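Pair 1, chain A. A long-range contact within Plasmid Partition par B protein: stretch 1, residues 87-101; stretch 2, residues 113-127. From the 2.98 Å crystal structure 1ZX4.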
# COMPACT_ATOMS: atom_id res chain seq x y z
N ASP A 87 7.60 15.44 1.16
CA ASP A 87 7.28 14.18 1.81
C ASP A 87 7.87 13.02 1.01
O ASP A 87 8.66 12.23 1.52
CB ASP A 87 5.75 14.00 1.92
CG ASP A 87 5.27 13.90 3.36
OD1 ASP A 87 5.90 13.18 4.16
OD2 ASP A 87 4.25 14.54 3.70
N GLN A 88 7.48 12.95 -0.26
CA GLN A 88 7.92 11.90 -1.17
C GLN A 88 9.42 11.74 -1.30
O GLN A 88 9.94 10.64 -1.15
CB GLN A 88 7.29 12.14 -2.56
CG GLN A 88 8.04 11.50 -3.72
CD GLN A 88 8.70 12.53 -4.63
OE1 GLN A 88 9.46 13.38 -4.17
NE2 GLN A 88 8.40 12.46 -5.92
N LEU A 89 10.12 12.84 -1.60
CA LEU A 89 11.56 12.82 -1.77
C LEU A 89 12.26 12.23 -0.56
O LEU A 89 13.09 11.34 -0.70
CB LEU A 89 12.10 14.23 -2.00
CG LEU A 89 13.64 14.34 -1.95
CD1 LEU A 89 14.25 13.36 -2.93
CD2 LEU A 89 14.08 15.75 -2.25
N ILE A 90 11.92 12.74 0.62
CA ILE A 90 12.50 12.24 1.85
C ILE A 90 12.47 10.72 1.78
O ILE A 90 13.49 10.05 1.82
CB ILE A 90 11.64 12.62 3.05
CG1 ILE A 90 11.31 14.10 3.01
CG2 ILE A 90 12.37 12.26 4.33
CD1 ILE A 90 10.16 14.45 3.92
N GLN A 91 11.25 10.20 1.69
CA GLN A 91 11.03 8.77 1.60
C GLN A 91 12.14 8.15 0.75
O GLN A 91 12.87 7.27 1.20
CB GLN A 91 9.66 8.50 0.96
CG GLN A 91 8.50 9.32 1.54
CD GLN A 91 8.32 9.14 3.05
OE1 GLN A 91 8.10 8.04 3.55
NE2 GLN A 91 8.41 10.25 3.78
N ASN A 92 12.27 8.64 -0.47
CA ASN A 92 13.26 8.15 -1.42
C ASN A 92 14.71 8.12 -0.93
O ASN A 92 15.33 7.06 -0.89
CB ASN A 92 13.19 8.98 -2.71
CG ASN A 92 11.89 8.77 -3.46
OD1 ASN A 92 11.64 7.71 -4.02
ND2 ASN A 92 11.05 9.80 -3.46
N ILE A 93 15.24 9.29 -0.55
CA ILE A 93 16.62 9.37 -0.10
C ILE A 93 16.85 8.85 1.31
O ILE A 93 17.89 8.29 1.59
CB ILE A 93 17.19 10.83 -0.17
CG1 ILE A 93 16.68 11.67 1.00
CG2 ILE A 93 16.76 11.48 -1.46
CD1 ILE A 93 17.29 13.07 1.04
N SER A 94 15.86 9.02 2.19
CA SER A 94 16.00 8.58 3.58
C SER A 94 16.77 7.28 3.78
O SER A 94 17.65 7.22 4.64
CB SER A 94 14.63 8.44 4.24
OG SER A 94 14.79 8.05 5.59
N PRO A 95 16.46 6.23 3.00
CA PRO A 95 17.21 4.98 3.19
C PRO A 95 18.70 5.25 3.02
O PRO A 95 19.47 5.22 3.98
CB PRO A 95 16.65 4.08 2.09
CG PRO A 95 15.24 4.55 1.96
CD PRO A 95 15.40 6.06 1.99
N GLU A 96 19.10 5.52 1.78
CA GLU A 96 20.49 5.81 1.46
C GLU A 96 21.07 6.87 2.39
O GLU A 96 22.28 6.92 2.60
CB GLU A 96 20.60 6.29 0.00
CG GLU A 96 20.09 5.31 -1.06
CD GLU A 96 18.69 5.63 -1.55
OE1 GLU A 96 18.47 6.76 -2.03
OE2 GLU A 96 17.81 4.74 -1.47
N ILE A 97 20.21 7.72 2.96
CA ILE A 97 20.68 8.79 3.83
C ILE A 97 21.15 8.27 5.19
O ILE A 97 22.29 8.50 5.57
CB ILE A 97 19.59 9.89 4.00
CG1 ILE A 97 20.22 11.28 3.86
CG2 ILE A 97 18.90 9.79 5.35
CD1 ILE A 97 21.18 11.59 4.96
N ASN A 98 20.28 7.58 5.92
CA ASN A 98 20.67 7.06 7.22
C ASN A 98 21.83 6.10 7.02
O ASN A 98 22.65 5.89 7.90
CB ASN A 98 19.52 6.32 7.89
CG ASN A 98 19.99 5.37 8.95
OD1 ASN A 98 20.66 5.77 9.90
ND2 ASN A 98 19.66 4.09 8.79
N ASP A 99 21.86 5.53 5.82
CA ASP A 99 22.90 4.59 5.43
C ASP A 99 24.21 5.36 5.54
O ASP A 99 25.28 4.77 5.73
CB ASP A 99 22.66 4.14 3.98
CG ASP A 99 23.05 2.69 3.74
OD1 ASP A 99 24.23 2.33 3.98
OD2 ASP A 99 22.19 1.90 3.29
N ILE A 100 24.12 6.69 5.41
CA ILE A 100 25.28 7.57 5.49
C ILE A 100 25.71 7.84 6.93
O ILE A 100 26.78 8.39 7.16
CB ILE A 100 25.01 8.93 4.81
CG1 ILE A 100 24.38 8.71 3.44
CG2 ILE A 100 26.31 9.68 4.64
CD1 ILE A 100 23.98 9.99 2.73
N LEU A 101 24.87 7.48 7.90
CA LEU A 101 25.23 7.70 9.30
C LEU A 101 25.94 6.46 9.85
O LEU A 101 26.47 6.47 10.96
CB LEU A 101 24.00 8.02 10.15
CG LEU A 101 24.36 8.37 11.60
CD1 LEU A 101 23.51 9.55 12.06
CD2 LEU A 101 24.17 7.15 12.50
N ASN A 113 28.04 17.34 2.43
CA ASN A 113 28.09 17.31 0.99
C ASN A 113 27.41 16.08 0.41
O ASN A 113 26.84 16.13 -0.69
CB ASN A 113 29.53 17.48 0.53
CG ASN A 113 30.09 18.89 0.87
OD1 ASN A 113 30.23 19.26 2.04
ND2 ASN A 113 30.39 19.68 -0.16
N LYS A 114 27.36 15.02 1.22
CA LYS A 114 26.75 13.76 0.78
C LYS A 114 25.25 13.87 0.79
O LYS A 114 24.60 13.74 -0.26
CB LYS A 114 27.18 12.60 1.69
CG LYS A 114 28.60 12.12 1.58
CD LYS A 114 28.81 11.52 0.23
CE LYS A 114 30.22 10.99 0.11
NZ LYS A 114 30.47 10.36 -1.21
N ILE A 115 24.70 14.15 1.96
CA ILE A 115 23.26 14.29 2.15
C ILE A 115 22.59 15.20 1.12
O ILE A 115 21.50 14.91 0.62
CB ILE A 115 22.92 14.82 3.58
CG1 ILE A 115 23.36 13.81 4.64
CG2 ILE A 115 21.41 15.08 3.72
CD1 ILE A 115 24.24 12.69 4.12
N LEU A 116 23.25 16.32 0.83
CA LEU A 116 22.74 17.27 -0.14
C LEU A 116 22.87 16.70 -1.55
O LEU A 116 22.04 16.98 -2.42
CB LEU A 116 23.51 18.59 -0.05
CG LEU A 116 23.11 19.64 -1.10
CD1 LEU A 116 21.72 20.15 -0.82
CD2 LEU A 116 24.09 20.81 -1.11
N ARG A 117 23.91 15.90 -1.79
CA ARG A 117 24.10 15.30 -3.11
C ARG A 117 22.81 14.59 -3.48
O ARG A 117 22.32 14.70 -4.62
CB ARG A 117 25.25 14.30 -3.05
CG ARG A 117 26.41 14.62 -3.98
CD ARG A 117 27.68 14.02 -3.41
NE ARG A 117 28.80 14.05 -4.34
CZ ARG A 117 30.06 13.83 -3.98
NH1 ARG A 117 30.37 13.57 -2.72
NH2 ARG A 117 31.03 13.85 -4.89
N LEU A 118 22.25 13.89 -2.51
CA LEU A 118 21.01 13.13 -2.69
C LEU A 118 19.82 14.05 -2.86
O LEU A 118 19.06 13.96 -3.81
CB LEU A 118 20.75 12.26 -1.46
CG LEU A 118 21.64 11.03 -1.35
CD1 LEU A 118 21.81 10.66 0.12
CD2 LEU A 118 21.04 9.88 -2.18
N ILE A 119 19.66 14.95 -1.90
CA ILE A 119 18.54 15.89 -1.95
C ILE A 119 18.40 16.52 -3.33
O ILE A 119 17.29 16.81 -3.78
CB ILE A 119 18.71 16.96 -0.84
CG1 ILE A 119 18.60 16.21 0.49
CG2 ILE A 119 17.64 18.07 -0.93
CD1 ILE A 119 18.89 17.00 1.74
N THR A 120 19.52 16.75 -3.99
CA THR A 120 19.53 17.33 -5.32
C THR A 120 19.28 16.28 -6.39
O THR A 120 18.35 16.40 -7.18
CB THR A 120 20.85 17.99 -5.59
OG1 THR A 120 21.87 16.99 -5.56
CG2 THR A 120 21.13 19.02 -4.54
N LYS A 121 20.10 15.23 -6.41
CA LYS A 121 19.95 14.17 -7.41
C LYS A 121 18.57 13.51 -7.40
O LYS A 121 17.88 13.44 -8.43
CB LYS A 121 21.04 13.10 -7.22
CG LYS A 121 20.67 11.95 -6.28
CD LYS A 121 19.81 10.89 -6.99
CE LYS A 121 19.34 9.79 -6.06
NZ LYS A 121 18.55 8.77 -6.80
N GLU A 122 18.16 13.03 -6.24
CA GLU A 122 16.88 12.37 -6.11
C GLU A 122 15.77 13.33 -6.51
O GLU A 122 14.90 12.99 -7.31
CB GLU A 122 16.67 11.90 -4.68
CG GLU A 122 16.40 10.41 -4.58
CD GLU A 122 15.35 9.94 -5.56
OE1 GLU A 122 14.33 10.65 -5.74
OE2 GLU A 122 15.54 8.85 -6.15
N ALA A 123 15.81 14.53 -5.96
CA ALA A 123 14.81 15.52 -6.29
C ALA A 123 14.84 15.81 -7.79
O ALA A 123 13.81 16.05 -8.41
CB ALA A 123 15.06 16.80 -5.50
N SER A 124 16.04 15.76 -8.37
CA SER A 124 16.21 16.02 -9.80
C SER A 124 15.93 14.78 -10.64
O SER A 124 16.09 14.79 -11.86
CB SER A 124 17.64 16.51 -10.08
OG SER A 124 17.83 16.81 -11.45
N LEU A 125 15.50 13.72 -9.97
CA LEU A 125 15.18 12.47 -10.64
C LEU A 125 13.65 12.34 -10.60
O LEU A 125 13.03 11.74 -11.49
CB LEU A 125 15.86 11.31 -9.90
CG LEU A 125 15.91 9.90 -10.51
CD1 LEU A 125 17.00 9.11 -9.78
CD2 LEU A 125 14.55 9.20 -10.41
N LEU A 126 13.06 12.92 -9.56
CA LEU A 126 11.62 12.90 -9.37
C LEU A 126 11.03 14.02 -10.21
O LEU A 126 9.91 13.91 -10.70
CB LEU A 126 11.28 13.16 -7.91
CG LEU A 126 12.06 12.28 -6.93
CD1 LEU A 126 11.94 12.83 -5.52
CD2 LEU A 126 11.55 10.85 -7.03
N THR A 127 11.81 15.09 -10.38
CA THR A 127 11.37 16.24 -11.16
C THR A 127 11.26 15.88 -12.64
O THR A 127 10.58 16.56 -13.40
CB THR A 127 12.35 17.43 -11.01
OG1 THR A 127 13.69 16.99 -11.25
CG2 THR A 127 12.26 18.01 -9.62

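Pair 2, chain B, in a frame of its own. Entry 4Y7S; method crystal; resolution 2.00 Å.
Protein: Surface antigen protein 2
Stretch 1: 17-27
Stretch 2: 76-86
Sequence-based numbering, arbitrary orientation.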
# COMPACT_ATOMS: atom_id res chain seq x y z
N GLY B 17 -10.40 -14.05 -7.03
CA GLY B 17 -9.32 -14.85 -7.60
C GLY B 17 -8.37 -15.47 -6.59
O GLY B 17 -7.76 -16.49 -6.87
N PHE B 18 -8.26 -14.85 -5.42
CA PHE B 18 -7.43 -15.38 -4.34
C PHE B 18 -8.19 -16.45 -3.56
O PHE B 18 -7.73 -17.58 -3.42
CB PHE B 18 -6.99 -14.25 -3.42
CG PHE B 18 -6.24 -14.69 -2.17
CD1 PHE B 18 -4.91 -15.08 -2.23
CD2 PHE B 18 -6.86 -14.65 -0.92
CE1 PHE B 18 -4.21 -15.46 -1.06
CE2 PHE B 18 -6.17 -15.02 0.25
CZ PHE B 18 -4.85 -15.42 0.17
N ALA B 19 -9.36 -16.08 -3.06
CA ALA B 19 -10.22 -16.99 -2.31
C ALA B 19 -10.55 -18.28 -3.04
O ALA B 19 -10.51 -19.35 -2.43
CB ALA B 19 -11.50 -16.27 -1.92
N ASP B 20 -10.89 -18.20 -4.33
CA ASP B 20 -11.33 -19.36 -5.07
C ASP B 20 -10.25 -20.44 -5.07
O ASP B 20 -10.54 -21.61 -5.17
CB ASP B 20 -11.71 -18.99 -6.52
CG ASP B 20 -13.09 -18.33 -6.64
OD1 ASP B 20 -13.59 -17.78 -5.63
OD2 ASP B 20 -13.70 -18.38 -7.74
N ARG B 21 -8.99 -20.04 -4.99
CA ARG B 21 -7.91 -21.02 -5.07
C ARG B 21 -7.78 -21.87 -3.81
O ARG B 21 -7.33 -23.01 -3.89
CB ARG B 21 -6.57 -20.32 -5.32
CG ARG B 21 -6.51 -19.53 -6.60
CD ARG B 21 -6.70 -20.40 -7.88
NE ARG B 21 -6.95 -19.43 -8.92
CZ ARG B 21 -8.14 -19.13 -9.41
NH1 ARG B 21 -9.22 -19.80 -9.05
NH2 ARG B 21 -8.22 -18.18 -10.32
N ILE B 22 -8.20 -21.34 -2.67
CA ILE B 22 -7.90 -21.99 -1.39
C ILE B 22 -9.09 -22.16 -0.44
O ILE B 22 -8.93 -22.71 0.66
CB ILE B 22 -6.78 -21.18 -0.66
CG1 ILE B 22 -7.24 -19.77 -0.35
CG2 ILE B 22 -5.51 -21.11 -1.52
CD1 ILE B 22 -6.19 -18.92 0.44
N TYR B 23 -10.27 -21.72 -0.86
CA TYR B 23 -11.40 -21.61 0.04
C TYR B 23 -11.73 -22.95 0.68
O TYR B 23 -12.04 -23.01 1.87
CB TYR B 23 -12.64 -21.06 -0.68
CG TYR B 23 -13.76 -20.72 0.28
CD1 TYR B 23 -13.70 -19.57 1.05
CD2 TYR B 23 -14.86 -21.57 0.44
CE1 TYR B 23 -14.71 -19.25 1.94
CE2 TYR B 23 -15.88 -21.26 1.32
CZ TYR B 23 -15.80 -20.10 2.07
OH TYR B 23 -16.80 -19.78 2.96
N ASP B 24 -11.69 -24.01 -0.09
CA ASP B 24 -12.02 -25.32 0.41
C ASP B 24 -10.93 -25.99 1.24
O ASP B 24 -11.17 -26.94 1.86
CB ASP B 24 -12.39 -26.23 -0.74
CG ASP B 24 -13.66 -25.84 -1.37
OD1 ASP B 24 -14.53 -25.28 -0.71
OD2 ASP B 24 -13.79 -26.09 -2.54
N GLN B 25 -9.73 -25.46 1.20
CA GLN B 25 -8.62 -26.06 1.90
C GLN B 25 -8.22 -25.35 3.17
O GLN B 25 -7.65 -25.93 4.02
CB GLN B 25 -7.42 -26.20 1.01
CG GLN B 25 -7.61 -27.04 -0.24
CD GLN B 25 -6.49 -26.84 -1.22
OE1 GLN B 25 -6.56 -25.98 -2.11
NE2 GLN B 25 -5.41 -27.58 -1.05
N ILE B 26 -8.53 -24.08 3.28
CA ILE B 26 -8.09 -23.31 4.44
C ILE B 26 -8.84 -23.71 5.71
O ILE B 26 -9.97 -24.21 5.64
CB ILE B 26 -8.28 -21.77 4.22
CG1 ILE B 26 -9.70 -21.46 3.76
CG2 ILE B 26 -7.26 -21.25 3.23
CD1 ILE B 26 -9.99 -19.96 3.63
N PRO B 27 -8.23 -23.47 6.88
CA PRO B 27 -8.98 -23.75 8.10
C PRO B 27 -10.24 -22.92 8.12
O PRO B 27 -10.29 -21.85 7.49
CB PRO B 27 -7.99 -23.38 9.22
CG PRO B 27 -6.92 -22.63 8.59
CD PRO B 27 -6.86 -23.02 7.16
N ASN B 76 -1.02 -23.10 8.49
CA ASN B 76 -1.62 -23.74 7.32
C ASN B 76 -2.27 -22.73 6.37
O ASN B 76 -2.15 -22.85 5.15
CB ASN B 76 -2.63 -24.79 7.78
CG ASN B 76 -1.96 -26.05 8.27
OD1 ASN B 76 -0.88 -26.38 7.81
ND2 ASN B 76 -2.57 -26.72 9.26
N PHE B 77 -2.94 -21.73 6.92
CA PHE B 77 -3.48 -20.69 6.07
C PHE B 77 -2.35 -20.02 5.27
O PHE B 77 -2.47 -19.83 4.06
CB PHE B 77 -4.25 -19.62 6.83
CG PHE B 77 -4.66 -18.51 5.93
CD1 PHE B 77 -5.82 -18.62 5.18
CD2 PHE B 77 -3.83 -17.41 5.74
CE1 PHE B 77 -6.19 -17.63 4.28
CE2 PHE B 77 -4.19 -16.40 4.84
CZ PHE B 77 -5.37 -16.52 4.12
N ARG B 78 -1.25 -19.67 5.93
CA ARG B 78 -0.18 -18.97 5.24
C ARG B 78 0.46 -19.85 4.16
O ARG B 78 0.82 -19.35 3.09
CB ARG B 78 0.91 -18.50 6.20
CG ARG B 78 0.50 -17.41 7.14
CD ARG B 78 1.70 -16.85 7.93
NE ARG B 78 2.45 -15.81 7.21
CZ ARG B 78 3.38 -15.03 7.76
NH1 ARG B 78 3.70 -15.17 9.04
NH2 ARG B 78 4.00 -14.11 7.04
N LYS B 79 0.61 -21.15 4.43
CA LYS B 79 1.15 -22.07 3.44
C LYS B 79 0.28 -22.12 2.21
O LYS B 79 0.78 -22.15 1.10
CB LYS B 79 1.28 -23.47 4.02
CG LYS B 79 2.44 -23.59 4.97
CD LYS B 79 2.68 -25.04 5.46
CE LYS B 79 3.90 -25.09 6.38
NZ LYS B 79 3.97 -26.35 7.15
N LEU B 80 -1.03 -22.14 2.40
CA LEU B 80 -1.95 -22.15 1.26
C LEU B 80 -1.94 -20.84 0.48
O LEU B 80 -1.97 -20.84 -0.76
CB LEU B 80 -3.36 -22.47 1.72
CG LEU B 80 -3.56 -23.94 2.06
CD1 LEU B 80 -4.74 -24.06 2.97
CD2 LEU B 80 -3.75 -24.77 0.80
N ALA B 81 -1.91 -19.71 1.20
CA ALA B 81 -1.84 -18.41 0.55
C ALA B 81 -0.58 -18.29 -0.30
O ALA B 81 -0.62 -17.89 -1.47
CB ALA B 81 -1.89 -17.29 1.58
N VAL B 82 0.54 -18.67 0.30
CA VAL B 82 1.82 -18.63 -0.40
C VAL B 82 1.78 -19.54 -1.63
O VAL B 82 2.22 -19.16 -2.71
CB VAL B 82 2.95 -19.06 0.53
CG1 VAL B 82 4.22 -19.40 -0.26
CG2 VAL B 82 3.23 -17.96 1.55
N GLY B 83 1.23 -20.74 -1.46
CA GLY B 83 1.16 -21.69 -2.56
C GLY B 83 0.35 -21.18 -3.74
O GLY B 83 0.77 -21.28 -4.89
N ALA B 84 -0.82 -20.62 -3.46
CA ALA B 84 -1.68 -20.12 -4.51
C ALA B 84 -1.03 -18.95 -5.24
O ALA B 84 -1.09 -18.87 -6.47
CB ALA B 84 -3.02 -19.70 -3.94
N CYS B 85 -0.42 -18.06 -4.49
CA CYS B 85 0.20 -16.88 -5.06
C CYS B 85 1.44 -17.27 -5.87
O CYS B 85 1.68 -16.73 -6.94
CB CYS B 85 0.54 -15.88 -3.96
SG CYS B 85 -0.93 -15.29 -3.11
N ALA B 86 2.21 -18.22 -5.35
CA ALA B 86 3.37 -18.72 -6.08
C ALA B 86 2.95 -19.37 -7.41
O ALA B 86 3.57 -19.15 -8.47
CB ALA B 86 4.16 -19.71 -5.21

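Pair 1 and pair 2 share one backbone arrangement. Fourteen central residues superpose with an RMSD of 0.6 Å over N, CA and C. In pair 1 two helices cross with 130° between their N-to-C directions, and their axes come within 9.7 Å. In pair 2 the second stretch is helical throughout, but the first holds only a weakly bonded helix at about 19-22. No hydrogen bond crosses either contact, so both rest on packing.

I93(A) matches I22(B), and their side-chain centres fall 0.2 Å apart. Both point toward the other stretch with chi1 p and chi2 t. I93(A) CD1 lies 3.4 Å from I119(A) CG1, and its CG2 lies 3.2 Å from E122(A) CB. I22(B) is a knob among F77(B), L80(B), A81(B) and A84(B). Its CG2 lies 3.7 Å from A84(B) CB.

L118(A) matches L80(B), again with the same rotamer, m then t. L118(A) is a knob among I93(A), E96(A), I97(A) and I100(A). L80(B) points toward the first stretch too, and its CD1 lies 3.8 Å from I26(B) CG2.

L89(A) matches F18(B). Both CA-to-CB bonds point sideways, but the side-chain ends come nearer the partner. L89(A) sits as a knob among I119(A), E122(A), A123(A) and L126(A), with CD2 3.6 Å from A123(A) CB. F18(B) fills its place with a ring. A81(B) CB, F77(B) CZ and C85(B) SG lie at the ring edge; F18(B) CE1 is 3.9 Å from C85(B) SG.

I119(A) matches A81(B), and I115(A) matches F77(B). Size is traded between these positions. Pair 1 has two isoleucines; pair 2 has a small alanine and a large ring. F77(B) CZ reaches to 4.1 Å from F18(B) CZ, whereas A81(B) CB lies 3.8 Å from the same F18(B) CZ.

I97(A) matches I26(B), and each packs on the residue at the I115(A)/F77(B) position. I97(A) CD1 lies 3.1 Å from I115(A) CG1, and I26(B) CG2 lies 3.6 Å from F77(B) CD1. The rotamers differ: chi1 is -135° in I97(A) and p in I26(B).

E122(A) matches A84(B), and N92(A) matches R21(B). All four CA-to-CB bonds point toward the other stretch. N92(A) CB lies 3.6 Å from E122(A) OE1, while R21(B) CB meets A84(B) CB at 3.9 Å and the end of the arginine leads away. E122(A) also forms a salt bridge within its own helix, K121(A) NZ to E122(A) OE2 at 3.1 Å.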